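Local coordinates for Nsp15 (Middle East respiratory syndrome-related coronavirus, PDB 5YVD), which acts as a coronavirus endoribonuclease, built as an assembly of six copies, that probably cleaves RNA at uridylates, at residues C41-K46 / E56-R61; N74-I79 / L175-N180; E207-S212 / I219-L224; G235-T240 / I277-T282. One frame throughout, in Å; residues are numbered along the deposited sequence.

The four contacts sample three family regions of the chain, and their chemistry changes with their setting. Contact 1, in the N-terminal oligomerisation region, is buried and wholly apolar between its segments, an aromatic pair beside a second subunit. Contact 2, in the middle domain, is partly buried and sets one lysine against a helix end. Contacts 3 and 4 share the endoribonuclease region, their centres about 22 Å apart. Contact 3 is a surface contact held by a charged and a phenolic donor on one carboxylate; contact 4 is buried, mixing ring packing with a threonine hydroxyl close to a backbone carbonyl of the facing loop, near a neighbouring subunit. No two contacts hold the same pair of elements.

Contact 1 (C41-K46 / E56-R61); sequences CMFENK and ELYAKR
F43 and Y58 form a buried, purely apolar contact between the last strand of a small antiparallel sheet, 38-44, and helix 51-59, in the N-terminal oligomerisation region. The rings meet obliquely, their centroids 5.5 Å apart and their planes at 34°, and the two side chains run past one another in opposite directions. One ring corner does most of the touching: F43 CE1 lies 3.7 Å from Y58 CB and nearly as close to Y58 CG, while F43 CD1 comes within 3.9 Å of Y58 CD1. Both side chains swing CG away from their own backbone N (chi1 -176° for F43, 177° for Y58), which carries each ring across the gap between strand and helix. R61 works on the helix side. Its NH2 rests 3.4 Å above the plane of the Y58 ring, toward the rim, and its NE donates to Y58 O at 2.9 Å, with that oxygen near the guanidinium plane. R61 N reaches the same carbonyl from its opposite face, so two bonds grip Y58 O, and the one from NE helps hold the guanidinium over the ring. W86 meets the Y58 ring edge-to-face. A helix thus packs on the edge strand of a three-stranded antiparallel sheet while Y58 OH is hydrogen-bonded across a subunit interface to E263 of a second subunit, consistent with an oligomerisation region.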
loop_
_atom_site.group_PDB
_atom_site.type_symbol
_atom_site.label_atom_id
_atom_site.label_comp_id
_atom_site.label_asym_id
_atom_site.label_seq_id
_atom_site.Cartn_x
_atom_site.Cartn_y
_atom_site.Cartn_z
ATOM N N CYS A 41 10.787 11.767 8.280
ATOM C CA CYS A 41 10.966 11.114 6.994
ATOM C C CYS A 41 12.341 11.359 6.408
ATOM O O CYS A 41 12.708 12.505 6.203
ATOM C CB CYS A 41 9.929 11.650 6.011
ATOM S SG CYS A 41 9.805 10.637 4.542
ATOM N N MET A 42 13.077 10.282 6.126
ATOM C CA MET A 42 14.411 10.347 5.528
ATOM C C MET A 42 14.463 9.891 4.068
ATOM O O MET A 42 15.519 9.977 3.439
ATOM C CB MET A 42 15.349 9.406 6.236
ATOM C CG MET A 42 15.861 9.816 7.595
ATOM S SD MET A 42 17.206 8.670 7.959
ATOM C CE MET A 42 16.331 7.141 8.194
ATOM N N PHE A 43 13.380 9.355 3.517
ATOM C CA PHE A 43 13.469 8.835 2.156
ATOM C C PHE A 43 12.094 8.538 1.565
ATOM O O PHE A 43 11.167 8.132 2.280
ATOM C CB PHE A 43 14.345 7.582 2.153
ATOM C CG PHE A 43 14.596 7.016 0.794
ATOM C CD1 PHE A 43 15.502 7.620 -0.054
ATOM C CD2 PHE A 43 13.944 5.855 0.375
ATOM C CE1 PHE A 43 15.755 7.089 -1.313
ATOM C CE2 PHE A 43 14.175 5.325 -0.881
ATOM C CZ PHE A 43 15.089 5.942 -1.728
ATOM N N GLU A 44 11.988 8.743 0.251
ATOM C CA GLU A 44 10.740 8.552 -0.500
ATOM C C GLU A 44 11.063 7.667 -1.723
ATOM O O GLU A 44 11.679 8.101 -2.718
ATOM C CB GLU A 44 10.142 9.912 -0.891
ATOM C CG GLU A 44 8.633 9.936 -1.150
ATOM C CD GLU A 44 7.976 11.267 -0.758
ATOM O OE1 GLU A 44 8.063 11.619 0.438
ATOM O OE2 GLU A 44 7.369 11.946 -1.628
ATOM N N ASN A 45 10.681 6.405 -1.612
ATOM C CA ASN A 45 10.955 5.437 -2.629
ATOM C C ASN A 45 10.232 5.776 -3.896
ATOM O O ASN A 45 9.004 5.789 -3.900
ATOM C CB ASN A 45 10.464 4.071 -2.159
ATOM C CG ASN A 45 10.901 2.961 -3.065
ATOM O OD1 ASN A 45 11.631 3.174 -4.031
ATOM N ND2 ASN A 45 10.484 1.751 -2.739
ATOM N N LYS A 46 10.973 6.006 -4.981
ATOM C CA LYS A 46 10.366 6.112 -6.320
ATOM C C LYS A 46 10.816 4.992 -7.247
ATOM O O LYS A 46 10.727 5.104 -8.456
ATOM C CB LYS A 46 10.705 7.459 -6.946
ATOM C CG LYS A 46 10.499 8.652 -6.029
ATOM C CD LYS A 46 9.073 8.725 -5.525
ATOM C CE LYS A 46 8.719 10.143 -5.119
ATOM N NZ LYS A 46 7.234 10.298 -5.102
ATOM N N GLU A 56 19.032 2.025 0.660
ATOM C CA GLU A 56 20.435 1.620 0.869
ATOM C C GLU A 56 21.274 2.011 -0.360
ATOM O O GLU A 56 22.362 2.560 -0.244
ATOM C CB GLU A 56 20.527 0.110 1.175
ATOM C CG GLU A 56 21.941 -0.447 1.334
ATOM C CD GLU A 56 22.007 -1.952 1.614
ATOM O OE1 GLU A 56 21.079 -2.478 2.266
ATOM O OE2 GLU A 56 23.002 -2.615 1.200
ATOM N N LEU A 57 20.736 1.760 -1.544
ATOM C CA LEU A 57 21.442 2.073 -2.765
ATOM C C LEU A 57 21.610 3.560 -2.902
ATOM O O LEU A 57 22.666 4.046 -3.297
ATOM C CB LEU A 57 20.672 1.544 -3.944
ATOM C CG LEU A 57 20.615 0.023 -4.049
ATOM C CD1 LEU A 57 19.867 -0.433 -5.290
ATOM C CD2 LEU A 57 22.021 -0.555 -4.025
ATOM N N TYR A 58 20.547 4.284 -2.577
ATOM C CA TYR A 58 20.655 5.720 -2.374
ATOM C C TYR A 58 21.823 6.099 -1.457
ATOM O O TYR A 58 22.682 6.882 -1.839
ATOM C CB TYR A 58 19.365 6.277 -1.806
ATOM C CG TYR A 58 19.460 7.738 -1.511
ATOM C CD1 TYR A 58 19.353 8.224 -0.200
ATOM C CD2 TYR A 58 19.685 8.638 -2.528
ATOM C CE1 TYR A 58 19.461 9.567 0.071
ATOM C CE2 TYR A 58 19.797 9.982 -2.268
ATOM C CZ TYR A 58 19.686 10.436 -0.978
ATOM O OH TYR A 58 19.784 11.777 -0.774
ATOM N N ALA A 59 21.861 5.556 -0.251
ATOM C CA ALA A 59 22.930 5.934 0.678
ATOM C C ALA A 59 24.310 5.529 0.198
ATOM O O ALA A 59 25.297 6.171 0.542
ATOM C CB ALA A 59 22.689 5.357 2.058
ATOM N N LYS A 60 24.380 4.486 -0.593
ATOM C CA LYS A 60 25.628 4.001 -1.091
ATOM C C LYS A 60 25.983 4.634 -2.414
ATOM O O LYS A 60 26.998 4.350 -2.972
ATOM C CB LYS A 60 25.573 2.489 -1.184
ATOM C CG LYS A 60 25.929 1.804 0.111
ATOM C CD LYS A 60 25.264 0.466 0.265
ATOM C CE LYS A 60 25.960 -0.396 1.289
ATOM N NZ LYS A 60 25.980 -1.818 0.889
ATOM N N ARG A 61 25.139 5.516 -2.905
ATOM C CA ARG A 61 25.395 6.211 -4.154
ATOM C C ARG A 61 26.815 6.649 -4.217
ATOM O O ARG A 61 27.384 6.986 -3.225
ATOM C CB ARG A 61 24.462 7.404 -4.294
ATOM C CG ARG A 61 25.037 8.740 -3.892
ATOM C CD ARG A 61 23.959 9.760 -3.593
ATOM N NE ARG A 61 23.531 9.613 -2.227
ATOM C CZ ARG A 61 23.358 10.600 -1.371
ATOM N NH1 ARG A 61 23.529 11.846 -1.718
ATOM N NH2 ARG A 61 22.995 10.319 -0.151
#

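Contact 2 (N74-I79 / L175-N180); sequences NLQADI and LYKKVN
K177 reaches from strand 174-178 to L75 and Q76, where helix 69-74 ends in a Schellman motif with Q76 at the positive-phi position. The strand belongs to the mixed sheet of the middle domain, between strands 134-138 and 148-149. From CB, which points toward the helix end, the lysine runs out almost fully extended. CG lies anti to the backbone N (chi1 -176°), and the chain keeps that extension through its last torsion. CB and CG make no close approach to the other segment. CD is the first atom to draw near, 3.9 Å from L75 O, and CE comes to 3.2 Å from L75 O. NZ has two oxygens on one side of it, at L75 and Q76, and gives a weak hydrogen bond of 3.2 Å to L75 O. Since a helix C-terminus presents carbonyls that carry partial negative charge, a lysine amine placed there is probably stabilised electrostatically. The L75 side chain faces the sheet as well, touching I135 of strand 134-138 and M148 of strand 148-149. Q76 runs on an extended chain that brings OE1 toward the lysine, the two chains slanting across each other, while its backbone O accepts from N114. The second weak bond spans 3.3 Å from K177 NZ to Q76 OE1.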
loop_
_atom_site.group_PDB
_atom_site.type_symbol
_atom_site.label_atom_id
_atom_site.label_comp_id
_atom_site.label_asym_id
_atom_site.label_seq_id
_atom_site.Cartn_x
_atom_site.Cartn_y
_atom_site.Cartn_z
ATOM N N ASN A 74 24.113 4.477 -24.157
ATOM C CA ASN A 74 24.462 4.327 -25.557
ATOM C C ASN A 74 25.682 3.401 -25.802
ATOM O O ASN A 74 25.796 2.815 -26.882
ATOM C CB ASN A 74 24.689 5.702 -26.199
ATOM C CG ASN A 74 23.418 6.546 -26.273
ATOM O OD1 ASN A 74 22.329 6.105 -25.883
ATOM N ND2 ASN A 74 23.561 7.779 -26.756
ATOM N N LEU A 75 26.591 3.287 -24.822
ATOM C CA LEU A 75 27.645 2.265 -24.855
ATOM C C LEU A 75 27.121 0.908 -24.384
ATOM O O LEU A 75 27.880 -0.064 -24.301
ATOM C CB LEU A 75 28.820 2.660 -23.967
ATOM C CG LEU A 75 29.552 3.982 -24.212
ATOM C CD1 LEU A 75 30.742 4.056 -23.278
ATOM C CD2 LEU A 75 29.988 4.124 -25.666
ATOM N N GLN A 76 25.830 0.852 -24.077
ATOM C CA GLN A 76 25.158 -0.334 -23.560
ATOM C C GLN A 76 25.770 -0.870 -22.274
ATOM O O GLN A 76 26.047 -2.071 -22.149
ATOM C CB GLN A 76 25.090 -1.439 -24.604
ATOM C CG GLN A 76 24.307 -1.081 -25.850
ATOM C CD GLN A 76 24.779 -1.869 -27.058
ATOM O OE1 GLN A 76 25.983 -2.131 -27.224
ATOM N NE2 GLN A 76 23.842 -2.256 -27.906
ATOM N N ALA A 77 25.958 0.021 -21.313
ATOM C CA ALA A 77 26.392 -0.392 -19.981
ATOM C C ALA A 77 25.199 -0.948 -19.212
ATOM O O ALA A 77 24.250 -0.228 -18.944
ATOM C CB ALA A 77 27.001 0.775 -19.240
ATOM N N ASP A 78 25.265 -2.230 -18.864
ATOM C CA ASP A 78 24.177 -2.915 -18.168
ATOM C C ASP A 78 24.245 -2.746 -16.634
ATOM O O ASP A 78 23.220 -2.648 -15.982
ATOM C CB ASP A 78 24.151 -4.415 -18.557
ATOM C CG ASP A 78 24.035 -4.638 -20.092
ATOM O OD1 ASP A 78 22.916 -4.658 -20.659
ATOM O OD2 ASP A 78 25.086 -4.810 -20.736
ATOM N N ILE A 79 25.442 -2.676 -16.064
ATOM C CA ILE A 79 25.610 -2.684 -14.593
ATOM C C ILE A 79 26.977 -2.094 -14.196
ATOM O O ILE A 79 27.885 -1.997 -15.042
ATOM C CB ILE A 79 25.445 -4.128 -14.095
ATOM C CG1 ILE A 79 25.549 -4.238 -12.581
ATOM C CG2 ILE A 79 26.468 -5.043 -14.745
ATOM C CD1 ILE A 79 25.001 -5.562 -12.072
ATOM N N LEU A 175 37.059 7.003 -22.154
ATOM C CA LEU A 175 36.064 5.961 -22.103
ATOM C C LEU A 175 36.464 4.819 -23.001
ATOM O O LEU A 175 36.719 5.027 -24.191
ATOM C CB LEU A 175 34.756 6.541 -22.617
ATOM C CG LEU A 175 34.145 7.575 -21.670
ATOM C CD1 LEU A 175 33.322 8.574 -22.454
ATOM C CD2 LEU A 175 33.301 6.901 -20.598
ATOM N N TYR A 176 36.513 3.611 -22.448
ATOM C CA TYR A 176 36.955 2.452 -23.223
ATOM C C TYR A 176 35.862 1.421 -23.266
ATOM O O TYR A 176 35.067 1.300 -22.349
ATOM C CB TYR A 176 38.237 1.859 -22.630
ATOM C CG TYR A 176 39.349 2.871 -22.545
ATOM C CD1 TYR A 176 40.366 2.888 -23.486
ATOM C CD2 TYR A 176 39.366 3.838 -21.559
ATOM C CE1 TYR A 176 41.383 3.833 -23.448
ATOM C CE2 TYR A 176 40.383 4.788 -21.509
ATOM C CZ TYR A 176 41.393 4.778 -22.464
ATOM O OH TYR A 176 42.429 5.689 -22.435
ATOM N N LYS A 177 35.811 0.689 -24.358
ATOM C CA LYS A 177 34.876 -0.407 -24.463
ATOM C C LYS A 177 35.589 -1.616 -25.018
ATOM O O LYS A 177 36.404 -1.497 -25.938
ATOM C CB LYS A 177 33.688 -0.025 -25.351
ATOM C CG LYS A 177 32.632 -1.096 -25.405
ATOM C CD LYS A 177 31.341 -0.599 -26.012
ATOM C CE LYS A 177 30.238 -1.635 -25.857
ATOM N NZ LYS A 177 29.152 -1.429 -26.846
ATOM N N LYS A 178 35.288 -2.770 -24.440
ATOM C CA LYS A 178 35.805 -4.054 -24.907
ATOM C C LYS A 178 34.650 -4.978 -25.292
ATOM O O LYS A 178 33.621 -5.020 -24.612
ATOM C CB LYS A 178 36.629 -4.716 -23.802
ATOM C CG LYS A 178 38.111 -4.404 -23.879
ATOM C CD LYS A 178 38.846 -4.835 -22.632
ATOM C CE LYS A 178 38.945 -6.344 -22.510
ATOM N NZ LYS A 178 39.343 -6.721 -21.120
ATOM N N VAL A 179 34.834 -5.703 -26.386
ATOM C CA VAL A 179 33.894 -6.726 -26.825
ATOM C C VAL A 179 34.714 -7.907 -27.297
ATOM O O VAL A 179 35.501 -7.759 -28.216
ATOM C CB VAL A 179 33.011 -6.221 -27.996
ATOM C CG1 VAL A 179 32.217 -7.365 -28.630
ATOM C CG2 VAL A 179 32.074 -5.097 -27.536
ATOM N N ASN A 180 34.535 -9.066 -26.664
ATOM C CA ASN A 180 35.329 -10.277 -26.941
ATOM C C ASN A 180 36.778 -10.093 -26.540
ATOM O O ASN A 180 37.673 -10.573 -27.213
ATOM C CB ASN A 180 35.244 -10.689 -28.423
ATOM C CG ASN A 180 33.831 -11.026 -28.849
ATOM O OD1 ASN A 180 33.236 -11.979 -28.354
ATOM N ND2 ASN A 180 33.285 -10.247 -29.767
#

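Contact 3 (E207-S212 / I219-L224); sequences EKDFLS and IKKYGL
D209 OD2 receives two donors from the facing segment, K221 NZ and Y222 OH, each at 2.8 Å. The lysine makes a salt bridge and approaches on the syn side of the oxygen, 29° out of the carboxylate plane. The phenol comes in from the other face, 36° out of that plane, and gives its proton to the same atom. Two donors, one of them a lysine, probably favour the ionised carboxylate of D209. Both donor side chains cross D209 at about a right angle. The three residues join consecutive short helices of the endoribonuclease region, 205-212 and 215-221: D209 sits inside the first, K221 closes the second, and Y222 is the first residue to leave helical geometry. K221 turns CG away from its backbone N (chi1 170°) and then extends fully to bring NZ to the carboxylate. On the way its CG passes 3.7 Å above one face of the Y222 ring, near the rim, so the neighbouring donors pack on each other. Farther out, the rings of F218 and Y222 meet, and F213 touches K221. The backbone O of Y222 accepts from K304 of helix 296-304.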
loop_
_atom_site.group_PDB
_atom_site.type_symbol
_atom_site.label_atom_id
_atom_site.label_comp_id
_atom_site.label_asym_id
_atom_site.label_seq_id
_atom_site.Cartn_x
_atom_site.Cartn_y
_atom_site.Cartn_z
ATOM N N GLU A 207 25.082 30.822 -30.643
ATOM C CA GLU A 207 24.022 30.533 -29.663
ATOM C C GLU A 207 23.535 31.811 -28.966
ATOM O O GLU A 207 22.339 31.978 -28.756
ATOM C CB GLU A 207 24.461 29.453 -28.655
ATOM C CG GLU A 207 24.673 28.089 -29.320
ATOM C CD GLU A 207 24.388 26.869 -28.434
ATOM O OE1 GLU A 207 24.822 26.833 -27.248
ATOM O OE2 GLU A 207 23.746 25.918 -28.954
ATOM N N LYS A 208 24.453 32.725 -28.655
ATOM C CA LYS A 208 24.084 33.981 -27.980
ATOM C C LYS A 208 23.211 34.863 -28.855
ATOM O O LYS A 208 22.198 35.423 -28.387
ATOM C CB LYS A 208 25.322 34.777 -27.561
ATOM C CG LYS A 208 26.139 34.137 -26.440
ATOM C CD LYS A 208 27.317 35.032 -26.052
ATOM C CE LYS A 208 28.485 34.243 -25.486
ATOM N NZ LYS A 208 28.527 34.410 -24.011
ATOM N N ASP A 209 23.616 35.007 -30.114
ATOM C CA ASP A 209 22.854 35.823 -31.022
ATOM C C ASP A 209 21.459 35.195 -31.137
ATOM O O ASP A 209 20.438 35.892 -31.105
ATOM C CB ASP A 209 23.545 35.916 -32.395
ATOM C CG ASP A 209 24.791 36.819 -32.386
ATOM O OD1 ASP A 209 25.055 37.536 -31.390
ATOM O OD2 ASP A 209 25.497 36.823 -33.411
ATOM N N PHE A 210 21.420 33.868 -31.216
ATOM C CA PHE A 210 20.177 33.189 -31.404
ATOM C C PHE A 210 19.182 33.576 -30.323
ATOM O O PHE A 210 18.004 33.846 -30.610
ATOM C CB PHE A 210 20.350 31.675 -31.439
ATOM C CG PHE A 210 19.058 30.943 -31.693
ATOM C CD1 PHE A 210 18.565 30.802 -32.973
ATOM C CD2 PHE A 210 18.311 30.433 -30.647
ATOM C CE1 PHE A 210 17.361 30.131 -33.212
ATOM C CE2 PHE A 210 17.124 29.769 -30.870
ATOM C CZ PHE A 210 16.644 29.613 -32.161
ATOM N N LEU A 211 19.648 33.616 -29.087
ATOM C CA LEU A 211 18.748 33.850 -27.967
ATOM C C LEU A 211 18.252 35.269 -27.879
ATOM O O LEU A 211 17.205 35.480 -27.279
ATOM C CB LEU A 211 19.402 33.479 -26.642
ATOM C CG LEU A 211 19.753 32.007 -26.572
ATOM C CD1 LEU A 211 20.534 31.748 -25.294
ATOM C CD2 LEU A 211 18.475 31.196 -26.654
ATOM N N SER A 212 18.997 36.215 -28.468
ATOM C CA SER A 212 18.656 37.646 -28.405
ATOM C C SER A 212 18.148 38.247 -29.701
ATOM O O SER A 212 17.401 39.184 -29.649
ATOM C CB SER A 212 19.857 38.473 -27.944
ATOM O OG SER A 212 20.866 38.509 -28.951
ATOM N N ILE A 219 18.826 34.726 -39.283
ATOM C CA ILE A 219 18.820 33.928 -40.493
ATOM C C ILE A 219 19.777 34.531 -41.521
ATOM O O ILE A 219 20.594 33.813 -42.127
ATOM C CB ILE A 219 17.385 33.769 -41.083
ATOM C CG1 ILE A 219 16.563 32.800 -40.220
ATOM C CG2 ILE A 219 17.433 33.211 -42.503
ATOM C CD1 ILE A 219 15.107 32.699 -40.604
ATOM N N LYS A 220 19.693 35.849 -41.688
ATOM C CA LYS A 220 20.508 36.545 -42.683
ATOM C C LYS A 220 21.967 36.717 -42.263
ATOM O O LYS A 220 22.860 36.618 -43.102
ATOM C CB LYS A 220 19.876 37.886 -43.048
ATOM C CG LYS A 220 18.563 37.724 -43.805
ATOM C CD LYS A 220 17.770 39.023 -43.856
ATOM C CE LYS A 220 16.496 38.845 -44.675
ATOM N NZ LYS A 220 15.652 40.078 -44.721
ATOM N N LYS A 221 22.223 36.966 -40.982
ATOM C CA LYS A 221 23.599 37.024 -40.503
ATOM C C LYS A 221 24.414 35.753 -40.761
ATOM O O LYS A 221 25.624 35.828 -41.033
ATOM C CB LYS A 221 23.626 37.302 -39.019
ATOM C CG LYS A 221 24.997 37.156 -38.385
ATOM C CD LYS A 221 25.128 38.013 -37.138
ATOM C CE LYS A 221 26.444 37.718 -36.431
ATOM N NZ LYS A 221 26.635 38.581 -35.238
ATOM N N TYR A 222 23.765 34.590 -40.659
ATOM C CA TYR A 222 24.475 33.297 -40.737
ATOM C C TYR A 222 24.181 32.542 -42.041
ATOM O O TYR A 222 24.596 31.391 -42.199
ATOM C CB TYR A 222 24.168 32.436 -39.495
ATOM C CG TYR A 222 24.787 33.000 -38.225
ATOM C CD1 TYR A 222 24.013 33.678 -37.289
ATOM C CD2 TYR A 222 26.155 32.876 -37.976
ATOM C CE1 TYR A 222 24.581 34.219 -36.146
ATOM C CE2 TYR A 222 26.733 33.411 -36.832
ATOM C CZ TYR A 222 25.945 34.080 -35.921
ATOM O OH TYR A 222 26.496 34.641 -34.794
ATOM N N GLY A 223 23.491 33.198 -42.980
ATOM C CA GLY A 223 23.225 32.617 -44.304
ATOM C C GLY A 223 22.264 31.438 -44.295
ATOM O O GLY A 223 22.402 30.520 -45.101
ATOM N N LEU A 224 21.254 31.472 -43.427
ATOM C CA LEU A 224 20.350 30.320 -43.298
ATOM C C LEU A 224 19.062 30.401 -44.127
ATOM O O LEU A 224 18.147 29.624 -43.940
ATOM C CB LEU A 224 20.026 30.062 -41.821
ATOM C CG LEU A 224 21.253 29.746 -40.954
ATOM C CD1 LEU A 224 20.847 29.829 -39.487
ATOM C CD2 LEU A 224 21.867 28.386 -41.269
#

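Contact 4 (G235-T240 / I277-T282); sequences GDFSHT and ITETNT
The loop between helices 229-234 and 248-255 meets the turn that follows strand 273-279, within the endoribonuclease region. F237 provides the packing: its ring atom CD1 lies 3.9 Å from E279 CG, and the two side chains cross at about a right angle. Beside it T282 OG1 lies 3.0 Å from F237 O and close to E279 OE1, and A284 N is bonded to it as well. Each loop is also braced from within. D236 OD1 accepts from S238 N at 2.9 Å, closing an Asx turn, and takes S238 OG on its syn lone pair. E279 bends sharply at its second torsion (chi2 -88°), folding its carboxylate back over the turn; there OE1 accepts from T282 N almost along the C-O bond, and from N281 N, which stands 49° out of the carboxylate plane. R254 appears to pair with the E279 carboxylate, whose OE2 is less surely placed, and makes a cation-pi contact with F237. In a neighbouring subunit N157 bonds to T278. The pattern is an Asx turn in one loop, facing a turn whose backbone N-H groups are held by a glutamate carboxylate, at a subunit border of the EndoU-family domain.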
loop_
_atom_site.group_PDB
_atom_site.type_symbol
_atom_site.label_atom_id
_atom_site.label_comp_id
_atom_site.label_asym_id
_atom_site.label_seq_id
_atom_site.Cartn_x
_atom_site.Cartn_y
_atom_site.Cartn_z
ATOM N N GLY A 235 10.443 27.357 -34.552
ATOM C CA GLY A 235 9.144 26.713 -34.366
ATOM C C GLY A 235 8.069 27.547 -35.015
ATOM O O GLY A 235 8.163 28.760 -35.046
ATOM N N ASP A 236 7.057 26.873 -35.551
ATOM C CA ASP A 236 5.859 27.489 -36.115
ATOM C C ASP A 236 4.644 27.132 -35.234
ATOM O O ASP A 236 4.299 25.946 -35.069
ATOM C CB ASP A 236 5.674 26.961 -37.519
ATOM C CG ASP A 236 4.482 27.523 -38.208
ATOM O OD1 ASP A 236 3.712 28.325 -37.628
ATOM O OD2 ASP A 236 4.324 27.128 -39.374
ATOM N N PHE A 237 4.023 28.173 -34.674
ATOM C CA PHE A 237 2.883 28.066 -33.765
ATOM C C PHE A 237 1.622 28.681 -34.376
ATOM O O PHE A 237 0.667 28.969 -33.649
ATOM C CB PHE A 237 3.237 28.760 -32.442
ATOM C CG PHE A 237 4.602 28.393 -31.940
ATOM C CD1 PHE A 237 4.774 27.279 -31.115
ATOM C CD2 PHE A 237 5.720 29.105 -32.346
ATOM C CE1 PHE A 237 6.036 26.898 -30.690
ATOM C CE2 PHE A 237 6.980 28.735 -31.924
ATOM C CZ PHE A 237 7.143 27.629 -31.096
ATOM N N SER A 238 1.618 28.860 -35.708
ATOM C CA SER A 238 0.452 29.405 -36.438
ATOM C C SER A 238 -0.627 28.346 -36.789
ATOM O O SER A 238 -1.736 28.700 -37.156
ATOM C CB SER A 238 0.899 30.087 -37.730
ATOM O OG SER A 238 1.253 29.089 -38.691
ATOM N N HIS A 239 -0.302 27.066 -36.662
ATOM C CA HIS A 239 -1.185 25.989 -37.099
ATOM C C HIS A 239 -1.701 25.138 -35.952
ATOM O O HIS A 239 -1.161 25.156 -34.835
ATOM C CB HIS A 239 -0.454 25.094 -38.085
ATOM C CG HIS A 239 -0.219 25.756 -39.387
ATOM N ND1 HIS A 239 0.996 26.309 -39.729
ATOM C CD2 HIS A 239 -1.066 26.029 -40.406
ATOM C CE1 HIS A 239 0.895 26.865 -40.922
ATOM N NE2 HIS A 239 -0.344 26.705 -41.355
ATOM N N THR A 240 -2.755 24.386 -36.257
ATOM C CA THR A 240 -3.382 23.511 -35.288
ATOM C C THR A 240 -2.346 22.522 -34.718
ATOM O O THR A 240 -2.370 22.206 -33.521
ATOM C CB THR A 240 -4.636 22.795 -35.867
ATOM O OG1 THR A 240 -5.130 21.865 -34.912
ATOM C CG2 THR A 240 -4.339 22.010 -37.166
ATOM N N ILE A 277 3.841 19.148 -26.469
ATOM C CA ILE A 277 3.919 20.589 -26.308
ATOM C C ILE A 277 2.684 21.313 -26.790
ATOM O O ILE A 277 2.087 20.978 -27.818
ATOM C CB ILE A 277 5.133 21.209 -27.029
ATOM C CG1 ILE A 277 6.332 20.275 -26.955
ATOM C CG2 ILE A 277 5.478 22.574 -26.417
ATOM C CD1 ILE A 277 7.627 20.939 -27.373
ATOM N N THR A 278 2.344 22.347 -26.038
ATOM C CA THR A 278 1.204 23.183 -26.337
ATOM C C THR A 278 1.622 24.638 -26.189
ATOM O O THR A 278 2.381 24.976 -25.292
ATOM C CB THR A 278 0.048 22.853 -25.371
ATOM O OG1 THR A 278 -0.071 21.431 -25.243
ATOM C CG2 THR A 278 -1.273 23.434 -25.857
ATOM N N GLU A 279 1.158 25.491 -27.097
ATOM C CA GLU A 279 1.406 26.938 -27.018
ATOM C C GLU A 279 0.102 27.577 -26.571
ATOM O O GLU A 279 -0.961 27.284 -27.128
ATOM C CB GLU A 279 1.842 27.484 -28.369
ATOM C CG GLU A 279 2.585 28.809 -28.317
ATOM C CD GLU A 279 1.697 30.051 -28.351
ATOM O OE1 GLU A 279 0.443 29.956 -28.403
ATOM O OE2 GLU A 279 2.272 31.158 -28.319
ATOM N N THR A 280 0.180 28.452 -25.573
ATOM C CA THR A 280 -1.029 28.908 -24.864
ATOM C C THR A 280 -1.698 30.187 -25.428
ATOM O O THR A 280 -2.724 30.645 -24.897
ATOM C CB THR A 280 -0.754 29.031 -23.347
ATOM O OG1 THR A 280 0.351 29.924 -23.101
ATOM C CG2 THR A 280 -0.433 27.654 -22.766
ATOM N N ASN A 281 -1.156 30.747 -26.513
ATOM C CA ASN A 281 -1.895 31.754 -27.257
ATOM C C ASN A 281 -2.656 31.142 -28.414
ATOM O O ASN A 281 -3.809 31.463 -28.656
ATOM C CB ASN A 281 -0.971 32.815 -27.823
ATOM C CG ASN A 281 -0.248 33.587 -26.757
ATOM O OD1 ASN A 281 -0.798 33.905 -25.703
ATOM N ND2 ASN A 281 1.004 33.889 -27.022
ATOM N N THR A 282 -1.999 30.262 -29.143
ATOM C CA THR A 282 -2.524 29.781 -30.407
ATOM C C THR A 282 -3.159 28.405 -30.277
ATOM O O THR A 282 -3.768 27.887 -31.214
ATOM C CB THR A 282 -1.370 29.647 -31.387
ATOM O OG1 THR A 282 -0.569 28.539 -30.990
ATOM C CG2 THR A 282 -0.518 30.916 -31.379
#